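Local coordinates for protein laccase (Botrytis aclada, PDB 3SQR) that oxidises phenolic substrates such as hydroquinones and reduces dioxygen to water at its copper centres, probably serving lignin degradation and detoxification, at residues F472-Q477 with P497-A502; I465-H470 with L510-K515; W205-V210 with L225-M230; G83-A88 with D243-G248; T143-A148 with S416-L421. All coordinates share one frame; numbering follows the deposited sequence. Where two conformers were deposited one is given.

Contacts 1 and 2 lie in the core of the third multicopper oxidase domain and hold the same two sheets: strands 472-478 and 509-515 are neighbours in one, strands 501-504 and 463-467 in the other. Contact 1 works through antiparallel backbone bonds and aromatic packing, whereas contact 2 is side-chain packing between sheets, beside the copper ligands. Contacts 3 and 4 touch each other on the far side of the chain's centre; contact 3 is mostly buried and forms the edge of a sheet, while contact 4 joins the first and second cupredoxin domains at the surface, with many hydrogen bonds. Contact 5, also buried, joins the first and third by apolar packing beside a disulfide.

Contact 1 (F472-Q477 with P497-A502); sequences FFIVAQ and PRRDVA
Phe472 and Arg499 pair by their backbones: Phe472 N donates to Arg499 O at 2.8 Å, and Arg499 N returns a bond to Phe472 O at 3.0 Å. Two residues along, Ile474 N bonds Pro497 O at 2.8 Å; proline suits this place because the strand asks only for its carbonyl. Phe472 is the residue most covered here. From CB, chi1 of 56° sets CG between the backbone N and the carbonyl carbon; the ring beyond it lies with Arg499 O over its centre, CG, CD1 and CD2 being at similar distances from that oxygen. Farther out the two edges part company. CE2 approaches Asp500 O at 3.3 Å, while CE1 and CZ run up against the methyl of Ala502, CZ at 3.5 Å from its CB. The short strands 498-499 and 501-502 belong to different sheets of a cupredoxin-type beta-sandwich, so 497-502 crosses from one sheet to the other, and the large flat Phe472 fills the corner between them together with Leu467 and Ile512. Ile474 adds its CD1 to the same methyl, 3.5 Å from Ala502 CB; a small residue is what two converging side chains require. On the other face of the sheet, Arg498 lies alongside Phe473 and lays CD over its ring at 3.8 Å from the centroid, a CH-pi contact, while its guanidinium goes on to Leu380 O and Tyr59. Asp500 turns away from strand 472-474, joining a salt bridge with Arg310 to a hydrogen bond with the copper ligand His126.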
# COMPACT_ATOMS: atom_id res chain seq x y z
N PHE A 472 0.44 -11.69 6.01
CA PHE A 472 1.55 -12.54 6.46
C PHE A 472 1.84 -12.33 7.92
O PHE A 472 1.39 -11.33 8.51
CB PHE A 472 2.78 -12.36 5.61
CG PHE A 472 3.27 -10.95 5.52
CD1 PHE A 472 3.71 -10.26 6.64
CD2 PHE A 472 3.28 -10.31 4.31
CE1 PHE A 472 4.14 -8.96 6.51
CE2 PHE A 472 3.75 -9.01 4.17
CZ PHE A 472 4.16 -8.35 5.25
N PHE A 473 2.61 -13.26 8.48
CA PHE A 473 3.02 -13.20 9.87
C PHE A 473 4.49 -12.86 9.87
O PHE A 473 5.28 -13.51 9.15
CB PHE A 473 2.83 -14.60 10.45
CG PHE A 473 1.40 -15.03 10.59
CD1 PHE A 473 0.60 -15.32 9.51
CD2 PHE A 473 0.85 -15.16 11.85
CE1 PHE A 473 -0.73 -15.77 9.71
CE2 PHE A 473 -0.44 -15.60 12.01
CZ PHE A 473 -1.21 -15.87 10.99
N ILE A 474 4.86 -11.82 10.59
CA ILE A 474 6.26 -11.42 10.65
C ILE A 474 6.95 -12.29 11.70
O ILE A 474 6.95 -11.96 12.88
CB ILE A 474 6.39 -9.98 10.99
CG1 ILE A 474 5.57 -9.10 10.02
CG2 ILE A 474 7.87 -9.59 11.01
CD1 ILE A 474 5.82 -7.56 10.24
N VAL A 475 7.46 -13.42 11.26
CA VAL A 475 8.13 -14.35 12.19
C VAL A 475 9.55 -13.85 12.58
O VAL A 475 10.07 -14.16 13.66
CB VAL A 475 8.07 -15.77 11.73
CG1 VAL A 475 6.51 -16.15 11.52
CG2 VAL A 475 8.92 -16.11 10.52
N ALA A 476 10.11 -12.99 11.75
CA ALA A 476 11.40 -12.35 12.04
C ALA A 476 11.54 -11.12 11.15
O ALA A 476 11.27 -11.14 9.95
CB ALA A 476 12.56 -13.32 11.75
N GLN A 477 12.04 -10.06 11.73
CA GLN A 477 12.34 -8.88 10.93
C GLN A 477 13.63 -8.38 11.60
O GLN A 477 13.60 -7.76 12.66
CB GLN A 477 11.18 -7.91 11.04
CG GLN A 477 11.40 -6.63 10.27
CD GLN A 477 10.31 -5.66 10.43
OE1 GLN A 477 9.93 -5.27 11.53
NE2 GLN A 477 9.75 -5.23 9.28
N PRO A 497 3.48 -10.23 14.69
CA PRO A 497 2.73 -9.24 13.90
C PRO A 497 2.19 -9.84 12.60
O PRO A 497 2.75 -10.75 12.02
CB PRO A 497 3.76 -8.15 13.60
CG PRO A 497 4.88 -8.41 14.62
CD PRO A 497 4.86 -9.85 14.91
N ARG A 498 1.07 -9.28 12.16
CA ARG A 498 0.38 -9.83 11.01
C ARG A 498 -0.20 -8.66 10.26
O ARG A 498 -0.89 -7.82 10.85
CB ARG A 498 -0.73 -10.79 11.48
CG ARG A 498 -1.48 -11.55 10.39
CD ARG A 498 -2.40 -12.59 11.00
NE ARG A 498 -3.61 -12.07 11.59
CZ ARG A 498 -3.96 -12.15 12.88
NH1 ARG A 498 -3.15 -12.70 13.74
NH2 ARG A 498 -5.11 -11.69 13.30
N ARG A 499 0.14 -8.59 8.97
CA ARG A 499 -0.18 -7.46 8.18
C ARG A 499 0.12 -7.77 6.73
O ARG A 499 0.32 -8.94 6.35
CB ARG A 499 0.60 -6.23 8.69
CG ARG A 499 2.11 -6.25 8.39
CD ARG A 499 2.88 -5.07 9.00
NE ARG A 499 2.21 -3.79 8.73
CZ ARG A 499 2.38 -2.67 9.43
NH1 ARG A 499 3.16 -2.65 10.49
NH2 ARG A 499 1.67 -1.59 9.12
N ASP A 500 0.09 -6.77 5.85
CA ASP A 500 0.43 -7.06 4.43
C ASP A 500 1.57 -6.29 3.79
O ASP A 500 2.02 -6.64 2.70
CB ASP A 500 -0.86 -6.93 3.56
CG ASP A 500 -1.47 -5.55 3.59
OD1 ASP A 500 -0.78 -4.63 3.10
OD2 ASP A 500 -2.62 -5.41 4.11
N VAL A 501 2.13 -5.33 4.52
CA VAL A 501 3.36 -4.64 4.08
C VAL A 501 4.32 -4.59 5.27
O VAL A 501 3.95 -4.19 6.38
CB VAL A 501 3.13 -3.20 3.57
CG1 VAL A 501 4.44 -2.56 3.25
CG2 VAL A 501 2.25 -3.17 2.36
N ALA A 502 5.54 -5.06 5.09
CA ALA A 502 6.54 -5.02 6.16
C ALA A 502 7.92 -4.83 5.57
O ALA A 502 8.24 -5.29 4.47
CB ALA A 502 6.47 -6.33 6.98

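Contact 2 (I465-H470 with L510-K515); sequences IHLHGH and LAIAFK. With CU (copper (II) ion), chain E.
Phe514 meets His470 and Leu467, and these three side chains carry most of the contact. One face of the Phe514 ring receives Leu467 CD2, a CH-pi contact 3.8 Å from the centroid; the branched leucine supplies a methyl that fits against the flat ring. On the His470 side, Phe514 CD2 lies over the centre of the imidazole, 3.5 Å above its plane, yet the two rings are inclined at 45°, an oblique meeting. Farther along the strands, Ile465 CB touches Leu510 CD2 at 4.0 Å. Strands 465-467 and 510-515 run nearly parallel, their axes 10.5 Å apart at closest approach, in the two facing sheets of the cupredoxin sandwich, which is why no backbone hydrogen bond joins them directly and side chains do most of the bridging. Alternation along the first strand turns Leu467 to this core and His466 to the copper site, where His468 NE2 binds the copper at 2.0 Å with His170 and His525. A water joins His470 ND1, at 3.0 Å, to Lys515 N, from which it accepts. With His470 NE2 bonded to Glu542 as well, the imidazole is held at both nitrogens, and the carboxylate would probably favour a proton on NE2.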
# COMPACT_ATOMS: atom_id res chain seq x y z
N ILE A 465 7.94 -4.38 1.94
CA ILE A 465 7.62 -5.53 1.08
C ILE A 465 6.13 -5.79 1.27
O ILE A 465 5.64 -5.93 2.42
CB ILE A 465 8.39 -6.79 1.56
CG1 ILE A 465 9.89 -6.54 1.46
CG2 ILE A 465 7.91 -8.05 0.80
CD1 ILE A 465 10.36 -6.26 0.03
N HIS A 466 5.42 -5.83 0.15
CA HIS A 466 4.00 -6.06 0.11
C HIS A 466 3.76 -7.44 -0.49
O HIS A 466 4.29 -7.74 -1.57
CB HIS A 466 3.36 -5.02 -0.79
CG HIS A 466 1.90 -5.26 -1.02
ND1 HIS A 466 1.24 -4.92 -2.19
CD2 HIS A 466 0.96 -5.71 -0.17
CE1 HIS A 466 -0.03 -5.26 -2.07
NE2 HIS A 466 -0.22 -5.74 -0.85
N LEU A 467 2.95 -8.24 0.18
CA LEU A 467 2.49 -9.53 -0.33
C LEU A 467 1.02 -9.45 -0.70
O LEU A 467 0.22 -9.05 0.09
CB LEU A 467 2.62 -10.61 0.75
CG LEU A 467 2.04 -12.02 0.38
CD1 LEU A 467 2.69 -12.62 -0.84
CD2 LEU A 467 2.23 -13.04 1.51
N HIS A 468 0.66 -9.86 -1.91
CA HIS A 468 -0.71 -9.88 -2.36
C HIS A 468 -1.39 -11.20 -1.90
O HIS A 468 -0.72 -12.21 -1.69
CB HIS A 468 -0.72 -9.78 -3.89
CG HIS A 468 -0.38 -8.45 -4.42
ND1 HIS A 468 -1.19 -7.77 -5.30
CD2 HIS A 468 0.69 -7.64 -4.20
CE1 HIS A 468 -0.65 -6.59 -5.56
NE2 HIS A 468 0.49 -6.50 -4.92
N GLY A 469 -2.68 -11.18 -1.86
CA GLY A 469 -3.51 -12.38 -1.56
C GLY A 469 -3.46 -12.96 -0.16
O GLY A 469 -4.16 -13.90 0.16
N HIS A 470 -2.70 -12.34 0.74
CA HIS A 470 -2.48 -12.83 2.08
C HIS A 470 -2.11 -11.74 3.02
O HIS A 470 -1.32 -10.86 2.66
CB HIS A 470 -1.30 -13.80 2.20
CG HIS A 470 -1.43 -14.99 1.32
ND1 HIS A 470 -1.93 -16.17 1.79
CD2 HIS A 470 -1.16 -15.19 0.00
CE1 HIS A 470 -1.95 -17.06 0.81
NE2 HIS A 470 -1.49 -16.49 -0.28
N LEU A 510 13.79 -10.46 6.28
CA LEU A 510 12.43 -10.49 6.69
C LEU A 510 11.93 -11.90 6.42
O LEU A 510 12.06 -12.39 5.31
CB LEU A 510 11.67 -9.46 5.87
CG LEU A 510 10.16 -9.50 6.02
CD1 LEU A 510 9.72 -9.06 7.47
CD2 LEU A 510 9.47 -8.65 4.92
N ALA A 511 11.40 -12.51 7.48
CA ALA A 511 10.83 -13.84 7.38
C ALA A 511 9.34 -13.67 7.64
O ALA A 511 8.93 -13.31 8.73
CB ALA A 511 11.50 -14.79 8.42
N ILE A 512 8.56 -13.94 6.60
CA ILE A 512 7.11 -13.80 6.63
C ILE A 512 6.47 -15.14 6.35
O ILE A 512 6.84 -15.81 5.41
CB ILE A 512 6.60 -12.72 5.63
CG1 ILE A 512 7.04 -12.98 4.22
CG2 ILE A 512 6.98 -11.30 6.10
CD1 ILE A 512 6.26 -12.14 3.19
N ALA A 513 5.52 -15.50 7.17
CA ALA A 513 4.77 -16.74 7.02
C ALA A 513 3.37 -16.45 6.53
O ALA A 513 2.74 -15.46 6.91
CB ALA A 513 4.70 -17.44 8.40
N PHE A 514 2.85 -17.34 5.69
CA PHE A 514 1.43 -17.32 5.37
C PHE A 514 0.98 -18.72 5.02
O PHE A 514 1.80 -19.60 4.81
CB PHE A 514 1.15 -16.34 4.23
CG PHE A 514 1.94 -16.60 2.98
CD1 PHE A 514 3.20 -16.04 2.80
CD2 PHE A 514 1.42 -17.38 1.94
CE1 PHE A 514 3.92 -16.28 1.72
CE2 PHE A 514 2.14 -17.56 0.79
CZ PHE A 514 3.38 -16.99 0.67
N LYS A 515 -0.32 -18.95 5.17
CA LYS A 515 -0.93 -20.26 4.98
C LYS A 515 -1.33 -20.44 3.54
O LYS A 515 -1.78 -19.48 2.85
CB LYS A 515 -2.14 -20.37 5.88
CG LYS A 515 -2.61 -21.81 6.01
CD LYS A 515 -3.61 -21.95 7.06
CE LYS A 515 -4.03 -23.42 7.13
NZ LYS A 515 -5.18 -23.52 8.04
CU CU E . 1.52 -4.79 -4.95
O HOH W 1 0.90 -2.89 -4.35
O HOH W 2 -2.59 -16.81 4.61

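Contact 3 (W205-V210 with L225-M230); sequences WAHESV and LENTLM
Glu226 reaches across to His207 and Glu208 with one carboxylate oxygen. The backbone N of His207 donates to Glu226 OE1 at 2.8 Å in a nearly straight bond of 166°, coming from above the carboxylate plane. The same OE1 lies 2.7 Å from Glu208 OE2; two acid oxygens this close suggest that one group keeps a proton, their planes standing 83° apart. Next come two backbone bonds: Trp205 N donates to Asn227 O at 2.9 Å, and Asn227 N to Trp205 O at 3.0 Å. Glu226 N, by contrast, is buried without a partner. Around these bonds the packing includes two CH-pi contacts, and Ala206 CB rests against Leu225 CD2. Glu226 CB sits over one face of the His207 ring, 3.8 Å from its centroid, before its chain bends at chi2 to bring the acid back to the backbone. The indole of Trp205 takes Leu229 CD1 over its five-membered ring at 3.7 Å from the centroid, a flat surface well matched to a methyl. Asp82 OD2 accepts from both His207 NE2 and Asn227 ND2, while Arg86 makes a cation-pi contact with Trp205. The Trp205-Asn227 pair, continued by Leu229 with Gln203, joins strand 227-230, an outermost strand of its sheet, to strand 195-205, an edge arrangement of the beta-sandwich of the second cupredoxin domain.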
# COMPACT_ATOMS: atom_id res chain seq x y z
N TRP A 205 5.73 14.20 -3.34
CA TRP A 205 4.96 14.71 -4.46
C TRP A 205 5.86 15.46 -5.39
O TRP A 205 6.49 16.45 -4.97
CB TRP A 205 3.88 15.65 -3.96
CG TRP A 205 3.02 16.14 -5.04
CD1 TRP A 205 2.88 17.43 -5.47
CD2 TRP A 205 2.13 15.36 -5.84
NE1 TRP A 205 2.00 17.49 -6.52
CE2 TRP A 205 1.51 16.24 -6.78
CE3 TRP A 205 1.81 14.01 -5.91
CZ2 TRP A 205 0.61 15.80 -7.71
CZ3 TRP A 205 0.92 13.57 -6.86
CH2 TRP A 205 0.30 14.48 -7.74
N ALA A 206 5.96 14.97 -6.63
CA ALA A 206 6.80 15.60 -7.62
C ALA A 206 6.06 16.82 -8.19
O ALA A 206 4.83 16.88 -8.09
CB ALA A 206 7.12 14.63 -8.74
N HIS A 207 6.81 17.74 -8.81
CA HIS A 207 6.18 18.83 -9.60
C HIS A 207 6.25 18.59 -11.05
O HIS A 207 6.22 19.56 -11.84
CB HIS A 207 6.75 20.18 -9.21
CG HIS A 207 6.26 20.65 -7.89
ND1 HIS A 207 6.77 21.77 -7.28
CD2 HIS A 207 5.30 20.17 -7.07
CE1 HIS A 207 6.15 21.95 -6.13
NE2 HIS A 207 5.25 20.97 -5.98
N GLU A 208 6.27 17.30 -11.44
CA GLU A 208 6.17 16.84 -12.79
C GLU A 208 5.78 15.36 -12.73
O GLU A 208 5.89 14.74 -11.70
CB GLU A 208 7.49 17.02 -13.50
CG GLU A 208 8.68 16.28 -12.83
CD GLU A 208 9.21 16.92 -11.54
OE1 GLU A 208 9.23 18.15 -11.50
OE2 GLU A 208 9.63 16.19 -10.57
N SER A 209 5.37 14.79 -13.85
CA SER A 209 4.97 13.39 -13.89
C SER A 209 6.18 12.56 -13.57
O SER A 209 7.25 12.77 -14.10
CB SER A 209 4.48 12.99 -15.27
OG SER A 209 4.19 11.59 -15.42
N VAL A 210 5.95 11.53 -12.78
CA VAL A 210 6.98 10.55 -12.44
C VAL A 210 7.55 9.95 -13.73
O VAL A 210 8.71 9.50 -13.79
CB VAL A 210 6.34 9.43 -11.53
CG1 VAL A 210 5.29 8.64 -12.27
CG2 VAL A 210 7.39 8.46 -11.04
N LEU A 225 12.26 14.53 -4.78
CA LEU A 225 11.08 15.17 -5.37
C LEU A 225 10.88 16.51 -4.74
O LEU A 225 11.46 16.87 -3.68
CB LEU A 225 9.84 14.27 -5.21
CG LEU A 225 9.99 12.89 -5.84
CD1 LEU A 225 8.73 12.08 -5.71
CD2 LEU A 225 10.45 12.97 -7.31
N GLU A 226 10.01 17.29 -5.37
CA GLU A 226 9.96 18.72 -5.04
C GLU A 226 9.21 19.04 -3.80
O GLU A 226 9.46 20.03 -3.14
CB GLU A 226 9.33 19.46 -6.19
CG GLU A 226 10.21 19.61 -7.42
CD GLU A 226 10.41 18.33 -8.26
OE1 GLU A 226 9.57 17.42 -8.22
OE2 GLU A 226 11.46 18.20 -8.92
N ASN A 227 8.28 18.19 -3.39
CA ASN A 227 7.52 18.52 -2.22
C ASN A 227 6.96 17.22 -1.61
O ASN A 227 7.37 16.13 -2.01
CB ASN A 227 6.37 19.47 -2.57
CG ASN A 227 6.00 20.37 -1.43
OD1 ASN A 227 6.66 20.41 -0.40
ND2 ASN A 227 4.87 21.13 -1.61
N THR A 228 6.12 17.39 -0.62
CA THR A 228 5.32 16.30 -0.00
C THR A 228 3.88 16.80 0.08
O THR A 228 3.65 18.00 0.03
CB THR A 228 5.82 15.92 1.38
OG1 THR A 228 5.55 16.99 2.30
CG2 THR A 228 7.37 15.62 1.36
N LEU A 229 2.93 15.87 0.26
CA LEU A 229 1.52 16.22 0.52
C LEU A 229 1.05 15.47 1.70
O LEU A 229 1.44 14.31 1.92
CB LEU A 229 0.62 15.87 -0.64
CG LEU A 229 0.92 16.54 -1.99
CD1 LEU A 229 0.05 15.94 -3.04
CD2 LEU A 229 0.70 18.00 -1.93
N MET A 230 0.23 16.16 2.49
CA MET A 230 -0.46 15.54 3.56
C MET A 230 -1.93 15.64 3.26
O MET A 230 -2.51 16.71 3.17
CB MET A 230 -0.15 16.22 4.91
CG MET A 230 -0.77 15.54 6.06
SD MET A 230 -0.21 16.16 7.68
CE MET A 230 1.52 15.70 7.69

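Contact 4 (G83-A88 with D243-G248); sequences GYTRSA and DPNCVG
Tyr84 OH donates a short bond of 2.5 Å to Asp243 OD2. The oxygen is met from above the carboxylate plane while lying in the plane of the phenol ring; ring and carboxylate stand nearly perpendicular, 83° apart. Asn245 covers one face of this ring with its CB, 3.9 Å from the centroid in a CH-pi contact, and Cys246 CB touches Tyr84 CD2 at 3.8 Å. Alongside these side-chain contacts, backbone bonds join the two segments: Thr85 N donates to Asn245 O at 2.8 Å, and Gly248 N reaches a lone pair of Gly83 O, also at 2.8 Å, with a weak bond from Val247 N to the same oxygen. Glycine suits position 83, where phi is positive and a CB would run into the backbone carbonyl carbon of Gly248. These bonds tie a surface turn of the second multicopper oxidase domain to the chain leading into strand 86-91, an outermost strand of a sheet in the first. The turn is a type I beta turn from Asp243 to Cys246, closed also as an Asx turn: Asn245 N donates to Asp243 OD1 at 2.8 Å, leaving OD2 for Tyr84 and fixing the acid's rotation. Farther out, the disulfide from Cys246 to Cys238 pins the turn, Thr80 bonds Thr85 OG1, and His207 stacks on the Tyr84 face opposite Asn245.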
# COMPACT_ATOMS: atom_id res chain seq x y z
N GLY A 83 -0.10 24.54 -4.66
CA GLY A 83 0.25 25.79 -5.34
C GLY A 83 1.08 25.59 -6.58
O GLY A 83 1.47 26.58 -7.18
N TYR A 84 1.40 24.35 -6.97
CA TYR A 84 2.05 24.06 -8.21
C TYR A 84 1.19 23.23 -9.11
O TYR A 84 0.76 22.12 -8.78
CB TYR A 84 3.41 23.32 -7.97
CG TYR A 84 4.27 23.31 -9.21
CD1 TYR A 84 4.01 22.45 -10.24
CD2 TYR A 84 5.33 24.25 -9.37
CE1 TYR A 84 4.73 22.44 -11.36
CE2 TYR A 84 6.05 24.28 -10.57
CZ TYR A 84 5.77 23.38 -11.54
OH TYR A 84 6.38 23.31 -12.77
N THR A 85 0.95 23.72 -10.31
CA THR A 85 0.02 23.11 -11.22
C THR A 85 0.76 22.13 -12.09
O THR A 85 1.81 22.45 -12.70
CB THR A 85 -0.71 24.18 -12.11
OG1 THR A 85 -1.36 25.14 -11.24
CG2 THR A 85 -1.66 23.56 -12.99
N ARG A 86 0.23 20.92 -12.13
CA ARG A 86 0.84 19.83 -12.89
C ARG A 86 -0.12 18.81 -13.33
O ARG A 86 -1.27 18.78 -12.86
CB ARG A 86 1.96 19.17 -12.05
CG ARG A 86 1.55 18.76 -10.64
CD ARG A 86 2.43 17.58 -10.16
NE ARG A 86 2.17 16.38 -10.93
CZ ARG A 86 2.64 15.16 -10.66
NH1 ARG A 86 3.42 14.95 -9.60
NH2 ARG A 86 2.33 14.16 -11.46
N SER A 87 0.35 17.93 -14.21
CA SER A 87 -0.43 16.83 -14.68
C SER A 87 -0.62 15.85 -13.51
O SER A 87 0.19 15.77 -12.58
CB SER A 87 0.24 16.10 -15.82
OG SER A 87 1.45 15.44 -15.39
N ALA A 88 -1.66 15.07 -13.65
CA ALA A 88 -1.84 13.90 -12.79
C ALA A 88 -2.61 12.83 -13.50
O ALA A 88 -3.29 13.06 -14.48
CB ALA A 88 -2.53 14.28 -11.46
N ASP A 243 8.41 29.92 -12.80
CA ASP A 243 7.69 28.85 -13.45
C ASP A 243 6.23 29.28 -13.38
O ASP A 243 5.74 29.55 -12.29
CB ASP A 243 7.89 27.52 -12.70
CG ASP A 243 7.27 26.37 -13.41
OD1 ASP A 243 6.24 26.56 -14.07
OD2 ASP A 243 7.85 25.27 -13.38
N PRO A 244 5.59 29.43 -14.54
CA PRO A 244 4.20 29.88 -14.53
C PRO A 244 3.29 28.95 -13.68
O PRO A 244 2.31 29.40 -13.08
CB PRO A 244 3.82 29.88 -16.02
CG PRO A 244 4.79 29.00 -16.71
CD PRO A 244 6.06 29.14 -15.92
N ASN A 245 3.67 27.67 -13.60
CA ASN A 245 2.87 26.70 -12.89
C ASN A 245 2.98 26.83 -11.41
O ASN A 245 2.19 26.23 -10.72
CB ASN A 245 3.32 25.29 -13.26
CG ASN A 245 2.91 24.89 -14.62
OD1 ASN A 245 1.88 25.28 -15.12
ND2 ASN A 245 3.69 24.03 -15.21
N CYS A 246 4.00 27.52 -10.93
CA CYS A 246 4.15 27.81 -9.52
C CYS A 246 3.25 28.99 -9.16
O CYS A 246 3.71 30.12 -8.88
CB CYS A 246 5.63 27.99 -9.11
SG CYS A 246 6.05 27.52 -7.47
N VAL A 247 1.94 28.71 -9.07
CA VAL A 247 0.95 29.76 -8.83
C VAL A 247 0.77 30.11 -7.38
O VAL A 247 0.25 31.18 -7.05
CB VAL A 247 -0.42 29.38 -9.47
CG1 VAL A 247 -0.24 29.26 -10.96
CG2 VAL A 247 -0.95 28.05 -8.88
N GLY A 248 1.24 29.25 -6.48
CA GLY A 248 1.22 29.58 -5.08
C GLY A 248 -0.12 29.28 -4.48
O GLY A 248 -1.02 28.79 -5.15

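Contact 5 (T143-A148 with S416-L421); sequences TQCPIA and SSPTTL
The chain around Thr143 to Cys145 runs almost antiparallel to that from Ser416 to Thr420, 161° apart end to end, with Thr143 CA 5.3 Å from Thr420 CA and no hydrogen bond between the two segments. Pro418 does most of the touching. One edge of its ring lies against the backbone of Gln144, with CB 3.5 Å from Gln144 O and CG 3.6 Å from Gln144 C, and CD meets Cys145 SG at 3.6 Å. A compact, rigid ring suits this place, since it presents carbon to a peptide and to a sulfur; it also stands at the N-cap position of helix 419-424. The sulfur is directed there by a chi1 of -68°, which sets SG beside the backbone N and anti to the carbonyl carbon. Because SG is bonded to Cys561 of helix 551-567, whose Phe557 also packs on Pro418, the proline is caught between loop, disulfide and helix. The CB of Gln144 points away from segment 416-421, and its amide braces its own loop: NE2 donates to Cys145 O at 2.8 Å, and OE1 bonds Tyr155. Just before this loop segment, Gly141 and Val142 make backbone hydrogen bonds with Thr419 and Thr420. The contact is part of the packing of the first cupredoxin domain against the third, the interface at which multicopper oxidases hold their trinuclear copper cluster, and Thr143 lies about 6 Å, side chain to side chain, from the copper ligand His468.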
# COMPACT_ATOMS: atom_id res chain seq x y z
N THR A 143 -2.37 -10.90 -12.73
CA THR A 143 -3.79 -11.31 -12.59
C THR A 143 -4.71 -10.82 -13.70
O THR A 143 -5.89 -11.18 -13.78
CB THR A 143 -4.36 -10.87 -11.24
OG1 THR A 143 -4.37 -9.46 -11.21
CG2 THR A 143 -3.54 -11.41 -10.09
N GLN A 144 -4.15 -10.01 -14.58
CA GLN A 144 -4.85 -9.49 -15.73
C GLN A 144 -3.90 -8.90 -16.75
O GLN A 144 -2.76 -8.55 -16.45
CB GLN A 144 -5.80 -8.35 -15.37
CG GLN A 144 -5.16 -7.14 -14.77
CD GLN A 144 -6.18 -6.04 -14.51
OE1 GLN A 144 -6.74 -5.97 -13.40
NE2 GLN A 144 -6.46 -5.23 -15.51
N CYS A 145 -4.40 -8.72 -17.96
CA CYS A 145 -3.81 -7.83 -18.90
C CYS A 145 -4.23 -6.41 -18.46
O CYS A 145 -5.28 -6.25 -17.84
CB CYS A 145 -4.34 -8.04 -20.32
SG CYS A 145 -3.81 -9.66 -21.02
N PRO A 146 -3.45 -5.43 -18.87
CA PRO A 146 -3.86 -4.08 -18.64
C PRO A 146 -5.18 -3.77 -19.32
O PRO A 146 -5.55 -4.34 -20.36
CB PRO A 146 -2.71 -3.26 -19.18
CG PRO A 146 -1.54 -4.20 -19.21
CD PRO A 146 -2.15 -5.47 -19.55
N ILE A 147 -5.90 -2.85 -18.71
CA ILE A 147 -7.10 -2.26 -19.30
C ILE A 147 -6.65 -1.24 -20.36
O ILE A 147 -5.95 -0.24 -20.06
CB ILE A 147 -7.96 -1.49 -18.27
CG1 ILE A 147 -8.28 -2.40 -17.07
CG2 ILE A 147 -9.28 -0.99 -18.95
CD1 ILE A 147 -8.87 -1.63 -15.80
N ALA A 148 -6.99 -1.50 -21.61
CA ALA A 148 -6.56 -0.61 -22.64
C ALA A 148 -7.30 0.74 -22.55
O ALA A 148 -8.41 0.78 -22.07
CB ALA A 148 -6.84 -1.26 -24.05
N SER A 416 0.71 -8.78 -21.99
CA SER A 416 -0.18 -9.59 -22.78
C SER A 416 -0.21 -11.08 -22.39
O SER A 416 -1.02 -11.84 -22.90
CB SER A 416 0.20 -9.47 -24.28
OG SER A 416 1.38 -10.23 -24.52
N SER A 417 0.68 -11.51 -21.49
CA SER A 417 0.68 -12.89 -21.06
C SER A 417 0.89 -12.89 -19.57
O SER A 417 1.89 -13.33 -19.02
CB SER A 417 1.77 -13.71 -21.83
OG SER A 417 1.61 -15.07 -21.55
N PRO A 418 -0.13 -12.38 -18.90
CA PRO A 418 -0.05 -12.43 -17.45
C PRO A 418 -0.01 -13.84 -16.95
O PRO A 418 -0.47 -14.77 -17.60
CB PRO A 418 -1.32 -11.72 -17.02
CG PRO A 418 -2.24 -11.86 -18.09
CD PRO A 418 -1.41 -11.82 -19.36
N THR A 419 0.54 -14.03 -15.76
CA THR A 419 0.66 -15.33 -15.14
C THR A 419 -0.64 -16.09 -15.13
O THR A 419 -0.64 -17.30 -15.31
CB THR A 419 1.12 -15.19 -13.65
OG1 THR A 419 2.22 -14.28 -13.65
CG2 THR A 419 1.56 -16.52 -13.09
N THR A 420 -1.77 -15.41 -14.87
CA THR A 420 -3.04 -16.09 -14.84
C THR A 420 -3.43 -16.61 -16.22
O THR A 420 -4.06 -17.65 -16.30
CB THR A 420 -4.18 -15.19 -14.25
OG1 THR A 420 -3.69 -14.82 -12.94
CG2 THR A 420 -5.39 -16.05 -13.99
N LEU A 421 -3.06 -15.89 -17.25
CA LEU A 421 -3.35 -16.39 -18.63
C LEU A 421 -2.55 -17.65 -18.85
O LEU A 421 -3.07 -18.67 -19.32
CB LEU A 421 -3.10 -15.33 -19.64
CG LEU A 421 -3.31 -15.79 -21.10
CD1 LEU A 421 -4.74 -16.35 -21.28
CD2 LEU A 421 -3.02 -14.60 -21.99